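Local coordinates for major exported protein (Pseudomonas aeruginosa, PDB 3HE1) that probably builds, as a secreted Hcp-family protein with six chains in its assembly, the tube of a type VI secretion system, at residues 85-90 against 171-176; 61-66 against 116-121; 37-42 against 101-106. All blocks are in the same frame, centred on the assembly; numbering follows the deposited sequence.

Interaction 1 (85-90 against 171-176)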
ATOM      1  N   ARG A  85      23.612  22.746   5.313  1.00 75.78           N
ATOM      2  CA  ARG A  85      23.040  21.413   5.167  1.00 47.61           C
ATOM      3  C   ARG A  85      22.476  20.898   6.496  1.00 68.24           C
ATOM      4  O   ARG A  85      22.817  21.391   7.571  1.00 66.16           O
ATOM      5  CB  ARG A  85      24.067  20.432   4.567  1.00 38.71           C
ATOM      6  CG  ARG A  85      25.165  19.927   5.526  1.00 55.94           C
ATOM      7  CD  ARG A  85      26.158  21.015   5.945  1.00 55.58           C
ATOM      8  NE  ARG A  85      27.205  20.495   6.830  1.00 65.18           N
ATOM      9  CZ  ARG A  85      28.116  21.249   7.447  1.00 39.04           C
ATOM     10  NH1 ARG A  85      29.028  20.686   8.228  1.00 45.41           N
ATOM     11  NH2 ARG A  85      28.112  22.567   7.283  1.00 68.97           N
ATOM     12  N   VAL A  86      21.601  19.906   6.414  1.00 35.76           N
ATOM     13  CA  VAL A  86      20.974  19.343   7.592  1.00 30.09           C
ATOM     14  C   VAL A  86      21.085  17.817   7.531  1.00 47.49           C
ATOM     15  O   VAL A  86      20.522  17.185   6.636  1.00 54.64           O
ATOM     16  CB  VAL A  86      19.485  19.774   7.663  1.00 38.49           C
ATOM     17  CG1 VAL A  86      18.676  18.839   8.546  1.00 43.69           C
ATOM     18  CG2 VAL A  86      19.364  21.214   8.133  1.00 48.17           C
ATOM     19  N   HIS A  87      21.817  17.215   8.463  1.00 33.15           N
ATOM     20  CA  HIS A  87      21.894  15.756   8.486  1.00 38.94           C
ATOM     21  C   HIS A  87      20.702  15.123   9.188  1.00 35.10           C
ATOM     22  O   HIS A  87      20.103  15.730  10.084  1.00 30.90           O
ATOM     23  CB  HIS A  87      23.191  15.286   9.129  1.00 20.98           C
ATOM     24  CG  HIS A  87      24.409  15.684   8.366  1.00 39.96           C
ATOM     25  ND1 HIS A  87      25.357  14.776   7.949  1.00 39.99           N
ATOM     26  CD2 HIS A  87      24.828  16.896   7.929  1.00 49.23           C
ATOM     27  CE1 HIS A  87      26.319  15.412   7.305  1.00 23.10           C
ATOM     28  NE2 HIS A  87      26.018  16.698   7.271  1.00 44.15           N
ATOM     29  N   LYS A  88      20.362  13.910   8.752  1.00 33.44           N
ATOM     30  CA  LYS A  88      19.341  13.079   9.389  1.00 21.19           C
ATOM     31  C   LYS A  88      19.994  11.868  10.039  1.00 49.50           C
ATOM     32  O   LYS A  88      21.054  11.428   9.587  1.00 36.71           O
ATOM     33  CB  LYS A  88      18.313  12.597   8.369  1.00 29.10           C
ATOM     34  CG  LYS A  88      17.579  13.715   7.678  1.00 28.37           C
ATOM     35  CD  LYS A  88      17.179  14.769   8.671  1.00 22.05           C
ATOM     36  CE  LYS A  88      16.257  15.794   8.047  1.00 31.04           C
ATOM     37  NZ  LYS A  88      16.206  17.045   8.858  1.00 63.06           N
ATOM     38  N   PRO A  89      19.363  11.315  11.094  1.00 34.92           N
ATOM     39  CA  PRO A  89      20.008  10.226  11.839  1.00 21.68           C
ATOM     40  C   PRO A  89      20.314   9.056  10.939  1.00 26.51           C
ATOM     41  O   PRO A  89      19.577   8.849   9.968  1.00 27.21           O
ATOM     42  CB  PRO A  89      18.949   9.831  12.868  1.00 31.85           C
ATOM     43  CG  PRO A  89      18.122  11.059  13.045  1.00 25.77           C
ATOM     44  CD  PRO A  89      18.064  11.686  11.680  1.00 39.26           C
ATOM     45  N   VAL A  90      21.383   8.316  11.224  1.00 28.78           N
ATOM     46  CA  VAL A  90      21.666   7.115  10.442  1.00 48.03           C
ATOM     47  C   VAL A  90      20.828   5.972  10.985  1.00 59.87           C
ATOM     48  O   VAL A  90      20.657   5.847  12.199  1.00 21.15           O
ATOM     49  CB  VAL A  90      23.159   6.743  10.427  1.00 28.50           C
ATOM     50  CG1 VAL A  90      23.375   5.413   9.696  1.00 26.15           C
ATOM     51  CG2 VAL A  90      23.959   7.842   9.761  1.00 21.02           C
ATOM     52  N   ARG A 171      28.566  13.277  15.319  1.00 24.18           N
ATOM     53  CA  ARG A 171      29.210  14.556  15.115  1.00 28.70           C
ATOM     54  C   ARG A 171      29.784  14.615  13.696  1.00 26.64           C
ATOM     55  O   ARG A 171      30.036  15.690  13.160  1.00 22.14           O
ATOM     56  CB  ARG A 171      30.303  14.766  16.167  1.00 32.31           C
ATOM     57  CG  ARG A 171      31.305  15.858  15.819  1.00 48.72           C
ATOM     58  CD  ARG A 171      32.572  15.793  16.676  1.00 54.01           C
ATOM     59  NE  ARG A 171      33.329  14.539  16.558  1.00 48.89           N
ATOM     60  CZ  ARG A 171      34.472  14.398  15.885  1.00 55.48           C
ATOM     61  NH1 ARG A 171      35.002  15.426  15.234  1.00 80.40           N
ATOM     62  NH2 ARG A 171      35.088  13.221  15.860  1.00 41.97           N
ATOM     63  N   LYS A 172      29.958  13.459  13.072  1.00 22.11           N
ATOM     64  CA  LYS A 172      30.630  13.432  11.795  1.00 24.81           C
ATOM     65  C   LYS A 172      30.511  12.078  11.153  1.00 21.13           C
ATOM     66  O   LYS A 172      30.457  11.062  11.823  1.00 27.60           O
ATOM     67  CB  LYS A 172      32.106  13.783  11.983  1.00 39.39           C
ATOM     68  CG  LYS A 172      32.943  13.818  10.714  1.00 34.47           C
ATOM     69  CD  LYS A 172      34.380  14.206  11.039  1.00 33.07           C
ATOM     70  CE  LYS A 172      35.286  14.099   9.825  1.00 20.61           C
ATOM     71  NZ  LYS A 172      36.681  14.431  10.178  1.00 30.39           N
ATOM     72  N   ILE A 173      30.507  12.080   9.834  1.00 29.61           N
ATOM     73  CA  ILE A 173      30.323  10.872   9.077  1.00 38.81           C
ATOM     74  C   ILE A 173      31.240  10.964   7.889  1.00 32.46           C
ATOM     75  O   ILE A 173      31.463  12.043   7.338  1.00 28.97           O
ATOM     76  CB  ILE A 173      28.907  10.803   8.564  1.00 24.96           C
ATOM     77  CG1 ILE A 173      28.724   9.606   7.631  1.00 29.57           C
ATOM     78  CG2 ILE A 173      28.599  12.089   7.866  1.00 34.58           C
ATOM     79  CD1 ILE A 173      27.264   9.299   7.324  1.00 30.23           C
ATOM     80  N   THR A 174      31.795   9.826   7.515  1.00 24.47           N
ATOM     81  CA  THR A 174      32.743   9.777   6.433  1.00 35.27           C
ATOM     82  C   THR A 174      32.296   8.669   5.501  1.00 39.89           C
ATOM     83  O   THR A 174      31.926   7.576   5.949  1.00 24.60           O
ATOM     84  CB  THR A 174      34.180   9.524   6.955  1.00 29.21           C
ATOM     85  OG1 THR A 174      34.507  10.507   7.939  1.00 37.21           O
ATOM     86  CG2 THR A 174      35.193   9.620   5.822  1.00 53.86           C
ATOM     87  N   TRP A 175      32.287   8.978   4.208  1.00 40.64           N
ATOM     88  CA  TRP A 175      31.956   8.006   3.180  1.00 31.48           C
ATOM     89  C   TRP A 175      33.188   7.789   2.328  1.00 34.29           C
ATOM     90  O   TRP A 175      33.739   8.734   1.775  1.00 27.11           O
ATOM     91  CB  TRP A 175      30.835   8.513   2.281  1.00 30.88           C
ATOM     92  CG  TRP A 175      29.605   9.032   2.975  1.00 27.67           C
ATOM     93  CD1 TRP A 175      28.462   8.329   3.285  1.00 27.27           C
ATOM     94  CD2 TRP A 175      29.370  10.378   3.394  1.00 32.70           C
ATOM     95  NE1 TRP A 175      27.545   9.160   3.883  1.00 20.08           N
ATOM     96  CE2 TRP A 175      28.081  10.424   3.966  1.00 28.30           C
ATOM     97  CE3 TRP A 175      30.134  11.555   3.354  1.00 25.88           C
ATOM     98  CZ2 TRP A 175      27.539  11.598   4.490  1.00 50.37           C
ATOM     99  CZ3 TRP A 175      29.598  12.720   3.878  1.00 17.74           C
ATOM    100  CH2 TRP A 175      28.313  12.734   4.436  1.00 30.32           C
ATOM    101  N   THR A 176      33.613   6.542   2.212  1.00 22.06           N
ATOM    102  CA  THR A 176      34.777   6.219   1.414  1.00 29.64           C
ATOM    103  C   THR A 176      34.438   5.126   0.429  1.00 30.72           C
ATOM    104  O   THR A 176      33.780   4.158   0.794  1.00 22.96           O
ATOM    105  CB  THR A 176      35.872   5.679   2.291  1.00 25.10           C
ATOM    106  OG1 THR A 176      36.104   6.593   3.371  1.00 29.87           O
ATOM    107  CG2 THR A 176      37.132   5.486   1.475  1.00 40.41           C
TER
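H87, which meets I173 and W175 across this contact, shares one oxygen with R85: D186 OD2 takes a hydrogen bond from H87 NE2 and a salt bridge from R85 NE. The other ring nitrogen, ND1, is held by the hydroxyl of Y170, and the carbon between the two, CE1, does the touching. The example illustrates how the two walls of a curled antiparallel sheet, the β-barrel-like body of the Hcp fold, face each other: strand 86-95 and strand 172-177 are not neighbours in the sheet, and the CA atoms of H87 and K172 stand 9.6 Å apart, a gap bridged by side chains alone. With its CG beside the backbone N and anti to the carbonyl carbon (chi1 -64°), H87 extends its imidazole towards the opposite strand. There CE1 lies 4.1 Å from CG2 of I173, which sits at the ring edge close to its plane. The same CE1 approaches CH2 of W175 at 4.4 Å, arriving at the rim of the indole, near the indole plane. I173 also packs against W175 within its own strand, its CG1 lying 3.7 Å above one indole face and displaced towards the rim. L104 of the second subunit packs on W175, so the indole also takes part in the contact with that subunit. The same CG1 branch that lies over the indole runs on, nearly extended, to CD1, which meets V90 CG2 in a looser apolar contact at 4.4 Å.

Interaction 2 (61-66 against 116-121)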
ATOM      1  N   VAL A  61      28.387  -6.900  13.436  1.00 33.30           N
ATOM      2  CA  VAL A  61      26.985  -7.242  13.375  1.00 39.77           C
ATOM      3  C   VAL A  61      26.516  -7.180  11.915  1.00 29.94           C
ATOM      4  O   VAL A  61      26.958  -6.332  11.143  1.00 34.37           O
ATOM      5  CB  VAL A  61      26.167  -6.295  14.286  1.00 54.64           C
ATOM      6  CG1 VAL A  61      27.043  -5.146  14.768  1.00 48.11           C
ATOM      7  CG2 VAL A  61      24.932  -5.776  13.571  1.00 79.98           C
HETATM    8  N   MSE A  62      25.624  -8.096  11.555  1.00 46.68           N
HETATM    9  CA  MSE A  62      25.071  -8.219  10.210  1.00 34.18           C
HETATM   10  C   MSE A  62      23.961  -7.197   9.945  1.00 54.83           C
HETATM   11  O   MSE A  62      22.830  -7.362  10.412  1.00 54.72           O
HETATM   12  CB  MSE A  62      24.475  -9.615  10.081  1.00 21.03           C
HETATM   13  CG  MSE A  62      24.447 -10.184   8.690  1.00 70.59           C
HETATM   14 SE   MSE A  62      23.189 -11.650   8.753  0.71 61.45          SE
HETATM   15  CE  MSE A  62      21.634 -10.623   9.367  1.00 26.34           C
ATOM     16  N   VAL A  63      24.271  -6.156   9.181  1.00 51.29           N
ATOM     17  CA  VAL A  63      23.293  -5.110   8.895  1.00 22.29           C
ATOM     18  C   VAL A  63      22.401  -5.470   7.713  1.00 44.05           C
ATOM     19  O   VAL A  63      22.876  -5.624   6.589  1.00 36.84           O
ATOM     20  CB  VAL A  63      23.974  -3.783   8.594  1.00 28.93           C
ATOM     21  CG1 VAL A  63      22.958  -2.801   8.045  1.00 32.98           C
ATOM     22  CG2 VAL A  63      24.633  -3.248   9.846  1.00 23.17           C
ATOM     23  N   GLN A  64      21.106  -5.608   7.976  1.00 52.02           N
ATOM     24  CA  GLN A  64      20.141  -5.980   6.942  1.00 44.58           C
ATOM     25  C   GLN A  64      19.264  -4.791   6.502  1.00 41.76           C
ATOM     26  O   GLN A  64      18.326  -4.960   5.718  1.00 34.59           O
ATOM     27  CB  GLN A  64      19.278  -7.169   7.405  1.00 32.24           C
ATOM     28  CG  GLN A  64      20.028  -8.505   7.496  1.00 61.58           C
ATOM     29  CD  GLN A  64      19.779  -9.433   6.306  1.00 88.24           C
ATOM     30  OE1 GLN A  64      18.640  -9.610   5.862  1.00 95.64           O
ATOM     31  NE2 GLN A  64      20.845 -10.049   5.801  1.00 59.78           N
ATOM     32  N   GLY A  65      19.586  -3.597   6.996  1.00 33.61           N
ATOM     33  CA  GLY A  65      18.893  -2.383   6.602  1.00 27.21           C
ATOM     34  C   GLY A  65      19.813  -1.176   6.621  1.00 20.79           C
ATOM     35  O   GLY A  65      20.878  -1.212   7.226  1.00 24.51           O
ATOM     36  N   PHE A  66      19.419  -0.115   5.924  1.00 27.38           N
ATOM     37  CA  PHE A  66      20.143   1.149   5.989  1.00 30.11           C
ATOM     38  C   PHE A  66      19.315   2.280   5.376  1.00 24.70           C
ATOM     39  O   PHE A  66      18.728   2.119   4.311  1.00 33.16           O
ATOM     40  CB  PHE A  66      21.525   1.051   5.313  1.00 21.81           C
ATOM     41  CG  PHE A  66      22.336   2.311   5.434  1.00 22.31           C
ATOM     42  CD1 PHE A  66      23.168   2.515   6.522  1.00 15.50           C
ATOM     43  CD2 PHE A  66      22.240   3.308   4.479  1.00 24.62           C
ATOM     44  CE1 PHE A  66      23.902   3.684   6.644  1.00 34.30           C
ATOM     45  CE2 PHE A  66      22.971   4.490   4.596  1.00 25.58           C
ATOM     46  CZ  PHE A  66      23.804   4.672   5.676  1.00 41.03           C
ATOM     47  N   VAL A 116      31.060   4.150  15.177  1.00 43.59           N
ATOM     48  CA  VAL A 116      30.206   3.202  14.484  1.00 30.34           C
ATOM     49  C   VAL A 116      30.717   3.192  13.062  1.00 49.27           C
ATOM     50  O   VAL A 116      30.856   4.256  12.446  1.00 26.21           O
ATOM     51  CB  VAL A 116      28.753   3.678  14.449  1.00 36.55           C
ATOM     52  CG1 VAL A 116      27.909   2.764  13.537  1.00 10.90           C
ATOM     53  CG2 VAL A 116      28.200   3.771  15.865  1.00 34.34           C
ATOM     54  N   GLU A 117      31.011   2.008  12.541  1.00 24.25           N
ATOM     55  CA  GLU A 117      31.600   1.921  11.222  1.00 13.92           C
ATOM     56  C   GLU A 117      30.943   0.827  10.435  1.00 17.57           C
ATOM     57  O   GLU A 117      31.028  -0.337  10.814  1.00 19.91           O
ATOM     58  CB  GLU A 117      33.093   1.651  11.324  1.00 40.07           C
ATOM     59  CG  GLU A 117      33.715   1.133  10.038  1.00 61.43           C
ATOM     60  CD  GLU A 117      35.236   1.242  10.036  1.00 93.01           C
ATOM     61  OE1 GLU A 117      35.759   2.264  10.537  1.00 95.97           O
ATOM     62  OE2 GLU A 117      35.908   0.307   9.533  1.00 50.07           O
ATOM     63  N   ILE A 118      30.291   1.233   9.346  1.00 28.47           N
ATOM     64  CA  ILE A 118      29.495   0.377   8.472  1.00 25.76           C
ATOM     65  C   ILE A 118      30.279   0.010   7.211  1.00 28.02           C
ATOM     66  O   ILE A 118      30.664   0.867   6.425  1.00 26.97           O
ATOM     67  CB  ILE A 118      28.198   1.088   8.017  1.00 26.42           C
ATOM     68  CG1 ILE A 118      27.288   1.389   9.200  1.00 19.20           C
ATOM     69  CG2 ILE A 118      27.433   0.231   7.035  1.00 26.52           C
ATOM     70  CD1 ILE A 118      26.578   0.167   9.716  1.00 22.17           C
ATOM     71  N   GLN A 119      30.491  -1.277   7.015  1.00 17.64           N
ATOM     72  CA  GLN A 119      31.279  -1.741   5.904  1.00 21.12           C
ATOM     73  C   GLN A 119      30.406  -2.410   4.865  1.00 23.33           C
ATOM     74  O   GLN A 119      29.709  -3.378   5.158  1.00 25.98           O
ATOM     75  CB  GLN A 119      32.329  -2.728   6.393  1.00 37.48           C
ATOM     76  CG  GLN A 119      33.407  -2.089   7.222  1.00 30.01           C
ATOM     77  CD  GLN A 119      34.638  -2.969   7.317  1.00 66.21           C
ATOM     78  OE1 GLN A 119      34.624  -4.138   6.896  1.00 44.34           O
ATOM     79  NE2 GLN A 119      35.716  -2.414   7.869  1.00 42.17           N
ATOM     80  N   TRP A 120      30.482  -1.909   3.635  1.00 29.76           N
ATOM     81  CA  TRP A 120      29.605  -2.367   2.574  1.00 29.21           C
ATOM     82  C   TRP A 120      30.250  -3.457   1.704  1.00 36.48           C
ATOM     83  O   TRP A 120      31.428  -3.366   1.344  1.00 30.96           O
ATOM     84  CB  TRP A 120      29.152  -1.174   1.731  1.00 42.94           C
ATOM     85  CG  TRP A 120      28.566  -0.026   2.534  1.00 26.27           C
ATOM     86  CD1 TRP A 120      29.255   0.906   3.266  1.00 33.96           C
ATOM     87  CD2 TRP A 120      27.185   0.307   2.665  1.00 13.38           C
ATOM     88  NE1 TRP A 120      28.385   1.794   3.847  1.00 29.84           N
ATOM     89  CE2 TRP A 120      27.106   1.455   3.487  1.00 26.59           C
ATOM     90  CE3 TRP A 120      26.000  -0.251   2.165  1.00 28.76           C
ATOM     91  CZ2 TRP A 120      25.896   2.054   3.823  1.00 30.62           C
ATOM     92  CZ3 TRP A 120      24.792   0.344   2.501  1.00 22.06           C
ATOM     93  CH2 TRP A 120      24.750   1.482   3.325  1.00 50.83           C
ATOM     94  N   TYR A 121      29.466  -4.485   1.377  1.00 19.18           N
ATOM     95  CA  TYR A 121      29.960  -5.615   0.580  1.00 25.10           C
ATOM     96  C   TYR A 121      29.149  -5.870  -0.698  1.00 44.49           C
ATOM     97  O   TYR A 121      27.941  -5.609  -0.759  1.00 23.47           O
ATOM     98  CB  TYR A 121      30.031  -6.884   1.430  1.00 27.30           C
ATOM     99  CG  TYR A 121      31.143  -6.857   2.453  1.00 46.06           C
ATOM    100  CD1 TYR A 121      32.370  -7.458   2.187  1.00 27.82           C
ATOM    101  CD2 TYR A 121      30.973  -6.218   3.681  1.00 28.51           C
ATOM    102  CE1 TYR A 121      33.396  -7.431   3.119  1.00 36.79           C
ATOM    103  CE2 TYR A 121      31.997  -6.183   4.620  1.00 26.17           C
ATOM    104  CZ  TYR A 121      33.201  -6.792   4.331  1.00 32.28           C
ATOM    105  OH  TYR A 121      34.215  -6.758   5.253  1.00 37.17           O
TER
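F66 and W120 form a T-shaped (edge-to-face) aromatic pair, the ring contact that joins strand 61-71 to strand 112-123 inside the antiparallel barrel of the Hcp fold. The planes stand at 78° with the phenyl centroid 4.7 Å from that of the six-membered indole ring. CH2 of W120 points at the phenyl face 3.2 Å above its plane, shifted towards the rim, and comes to 3.3 Å from F66 CG, a tight fit. CZ2 follows it over the far half of the ring, near F66 CE1 and CZ. CG anti to the backbone N (chi1 -176°) carries the F66 ring toward W120, and chi2 of 89° turns its face to the indole edge.

Aliphatic contacts join the same two strands beside the ring pair. V63 CG2 meets I118 CD1 at 3.9 Å, the two side chains crossing at about a right angle, while CG2 of I118 lies 3.6 Å above one face of the W120 indole. Thus one isoleucine serves both strands, with separate branches for each partner.

Polar bonds are few. W120 NE1 is satisfied by T135 OG1 on strand 129-137, which helps fix the rotation of the indole. On strand 112-123, E117 OE2 receives Q119 NE2 at 3.2 Å on its anti lone pair, while E117 OE1 pairs with K115 NZ.

The second subunit joins in: its F96 and H162 meet W120, and its M149 packs on F66 and V63. The chemistry implies cohesion that is almost wholly apolar and aromatic, with the buried N-H of W120 paired, and one core serving barrel and subunit interface.

Interaction 3 (37-42 against 101-106)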
ATOM      1  N   GLY A  37      33.235  -0.355  25.331  1.00 37.07           N
ATOM      2  CA  GLY A  37      34.273  -0.881  24.459  1.00 34.10           C
ATOM      3  C   GLY A  37      33.682  -1.308  23.123  1.00 27.41           C
ATOM      4  O   GLY A  37      32.807  -0.624  22.590  1.00 30.27           O
ATOM      5  N   LEU A  38      34.160  -2.426  22.579  1.00 24.89           N
ATOM      6  CA  LEU A  38      33.660  -2.949  21.309  1.00 26.00           C
ATOM      7  C   LEU A  38      32.354  -3.685  21.561  1.00 30.40           C
ATOM      8  O   LEU A  38      32.341  -4.776  22.140  1.00 41.15           O
ATOM      9  CB  LEU A  38      34.698  -3.865  20.630  1.00 14.31           C
ATOM     10  CG  LEU A  38      34.392  -4.327  19.192  1.00 33.82           C
ATOM     11  CD1 LEU A  38      34.107  -3.157  18.257  1.00 26.94           C
ATOM     12  CD2 LEU A  38      35.505  -5.194  18.625  1.00 26.51           C
ATOM     13  N   ILE A  39      31.256  -3.075  21.135  1.00 18.80           N
ATOM     14  CA  ILE A  39      29.931  -3.575  21.475  1.00 15.90           C
ATOM     15  C   ILE A  39      29.550  -4.726  20.559  1.00 23.44           C
ATOM     16  O   ILE A  39      28.706  -5.547  20.894  1.00 20.61           O
ATOM     17  CB  ILE A  39      28.886  -2.439  21.458  1.00 25.77           C
ATOM     18  CG1 ILE A  39      29.043  -1.582  22.723  1.00 29.87           C
ATOM     19  CG2 ILE A  39      27.460  -2.989  21.327  1.00 28.34           C
ATOM     20  CD1 ILE A  39      28.456  -0.174  22.615  1.00 35.67           C
ATOM     21  N   THR A  40      30.216  -4.805  19.415  1.00 20.93           N
ATOM     22  CA  THR A  40      29.891  -5.808  18.415  1.00 25.37           C
ATOM     23  C   THR A  40      30.843  -7.006  18.515  1.00 28.31           C
ATOM     24  O   THR A  40      30.862  -7.868  17.641  1.00 37.44           O
ATOM     25  CB  THR A  40      29.982  -5.196  17.010  1.00 40.54           C
ATOM     26  OG1 THR A  40      31.336  -4.795  16.767  1.00 29.93           O
ATOM     27  CG2 THR A  40      29.076  -3.967  16.897  1.00 26.32           C
ATOM     28  N   ALA A  41      31.630  -7.053  19.587  1.00 35.10           N
ATOM     29  CA  ALA A  41      32.604  -8.129  19.805  1.00 12.10           C
ATOM     30  C   ALA A  41      31.959  -9.513  19.965  1.00 40.92           C
ATOM     31  O   ALA A  41      31.146  -9.721  20.865  1.00 38.16           O
ATOM     32  CB  ALA A  41      33.469  -7.814  21.027  1.00 32.28           C
ATOM     33  N   GLY A  42      32.338 -10.458  19.105  1.00 12.01           N
ATOM     34  CA  GLY A  42      31.778 -11.797  19.167  1.00 34.94           C
ATOM     35  C   GLY A  42      30.287 -11.831  18.866  1.00 42.02           C
ATOM     36  O   GLY A  42      29.592 -12.804  19.182  1.00 38.59           O
ATOM     37  N   PRO A 101      21.147  -6.408  23.539  1.00 35.05           N
ATOM     38  CA  PRO A 101      20.884  -5.946  24.906  1.00 30.29           C
ATOM     39  C   PRO A 101      21.868  -4.852  25.261  1.00 29.29           C
ATOM     40  O   PRO A 101      21.570  -3.980  26.077  1.00 33.88           O
ATOM     41  CB  PRO A 101      21.138  -7.195  25.758  1.00 31.46           C
ATOM     42  CG  PRO A 101      21.044  -8.353  24.792  1.00 37.78           C
ATOM     43  CD  PRO A 101      21.595  -7.810  23.514  1.00 26.62           C
ATOM     44  N   LEU A 102      23.032  -4.888  24.619  1.00 32.39           N
ATOM     45  CA  LEU A 102      24.050  -3.876  24.846  1.00 20.54           C
ATOM     46  C   LEU A 102      23.628  -2.549  24.243  1.00 25.66           C
ATOM     47  O   LEU A 102      23.710  -1.515  24.908  1.00 31.19           O
ATOM     48  CB  LEU A 102      25.408  -4.344  24.296  1.00 54.57           C
ATOM     49  CG  LEU A 102      25.907  -5.685  24.882  1.00 68.03           C
ATOM     50  CD1 LEU A 102      27.291  -6.098  24.359  1.00 25.41           C
ATOM     51  CD2 LEU A 102      25.904  -5.671  26.414  1.00 35.96           C
ATOM     52  N   LEU A 103      23.150  -2.588  22.998  1.00 39.91           N
ATOM     53  CA  LEU A 103      22.735  -1.382  22.273  1.00 27.45           C
ATOM     54  C   LEU A 103      21.660  -0.623  23.007  1.00 33.21           C
ATOM     55  O   LEU A 103      21.659   0.609  23.010  1.00 31.05           O
ATOM     56  CB  LEU A 103      22.252  -1.732  20.880  1.00  8.95           C
ATOM     57  CG  LEU A 103      23.398  -2.321  20.072  1.00 20.23           C
ATOM     58  CD1 LEU A 103      22.881  -3.069  18.865  1.00 27.78           C
ATOM     59  CD2 LEU A 103      24.310  -1.194  19.668  1.00 28.70           C
ATOM     60  N   LEU A 104      20.740  -1.364  23.620  1.00 22.62           N
ATOM     61  CA  LEU A 104      19.707  -0.754  24.445  1.00 22.76           C
ATOM     62  C   LEU A 104      20.363  -0.083  25.636  1.00 45.37           C
ATOM     63  O   LEU A 104      20.070   1.070  25.951  1.00 38.58           O
ATOM     64  CB  LEU A 104      18.681  -1.790  24.900  1.00 11.64           C
ATOM     65  CG  LEU A 104      17.854  -2.306  23.720  1.00 30.01           C
ATOM     66  CD1 LEU A 104      17.434  -3.760  23.897  1.00 26.38           C
ATOM     67  CD2 LEU A 104      16.657  -1.400  23.460  1.00 32.61           C
ATOM     68  N   ALA A 105      21.271  -0.791  26.294  1.00 40.98           N
ATOM     69  CA  ALA A 105      21.978  -0.177  27.403  1.00 43.51           C
ATOM     70  C   ALA A 105      22.528   1.145  26.892  1.00 41.56           C
ATOM     71  O   ALA A 105      22.310   2.191  27.498  1.00 43.50           O
ATOM     72  CB  ALA A 105      23.092  -1.076  27.908  1.00 26.79           C
ATOM     73  N   ALA A 106      23.219   1.089  25.755  1.00 39.96           N
ATOM     74  CA  ALA A 106      23.755   2.286  25.128  1.00 43.29           C
ATOM     75  C   ALA A 106      22.675   3.363  25.002  1.00 43.70           C
ATOM     76  O   ALA A 106      22.840   4.483  25.480  1.00 47.54           O
ATOM     77  CB  ALA A 106      24.352   1.950  23.758  1.00 36.53           C
TER
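I39 meets L102 and L103 with a single methyl, CG2, and shows how a tight turn can dock on a helix through one branched side chain. The turn is a type I β turn from L38 to A41, starting at the last residue of the short strand 37-38, and the helix is 100-109, a helix packed against the barrel of the Hcp fold. In I39 the CG2 branch is anti to the backbone N, while CG1 stands beside that N (chi1 -76°); this sends CG2 towards the helix. It lies 3.9 Å from CB of L102 and 4.0 Å from CD2 of L103, so consecutive leucines receive the same methyl, one near its root and one at its tip.

The two leucines share a conformation, with CG beside the backbone N and CD1 continuing the extended chain, yet they use it differently: L102 touches with that methyl, L103 with the other, CD2. The L102 and I39 side chains lie alongside each other, heading opposite ways, and L102 CD1 comes to 3.8 Å from the I39 carbonyl O, an apolar methyl against a backbone oxygen. L103 instead crosses I39 obliquely and reaches inwards to I31, I142 and I145 of the sheet, a layer that I39 also joins through I31.

T40, the next residue of the turn, has its CB directed away from the helix, and its OG1 bonds to the backbone O of D59. On the helix side, L102 O accepts both A106 N, at 2.8 Å, and the side-chain NE2 of Q36. T182 of the third subunit packs on L102. No hydrogen bond joins the segments; the chemistry implies that van der Waals fit seats the turn on the helix, while T40 OG1 and L102 O find partners elsewhere.

From the N terminus, the turn at 37-42 comes first and waits until helix 100-109 for its partner, so interaction 3 closes the earliest loop. Inside that loop, 61-66 opens interaction 2, which closes at 116-121, and 85-90 opens interaction 1, which closes last at 171-176. Every pair of loops therefore crosses, and none nests. The spatial order is a chain with interaction 2 in the middle: V61 CG1 touches T40 CG2 of interaction 3, and F66 CE1 touches V90 CG1 of interaction 1, at 3.5 Å. Interactions 1 and 3 stay about 11 Å apart at their nearest atoms. Together they tie helix 100-109, the strands near the centre of the chain, and strand 172-177.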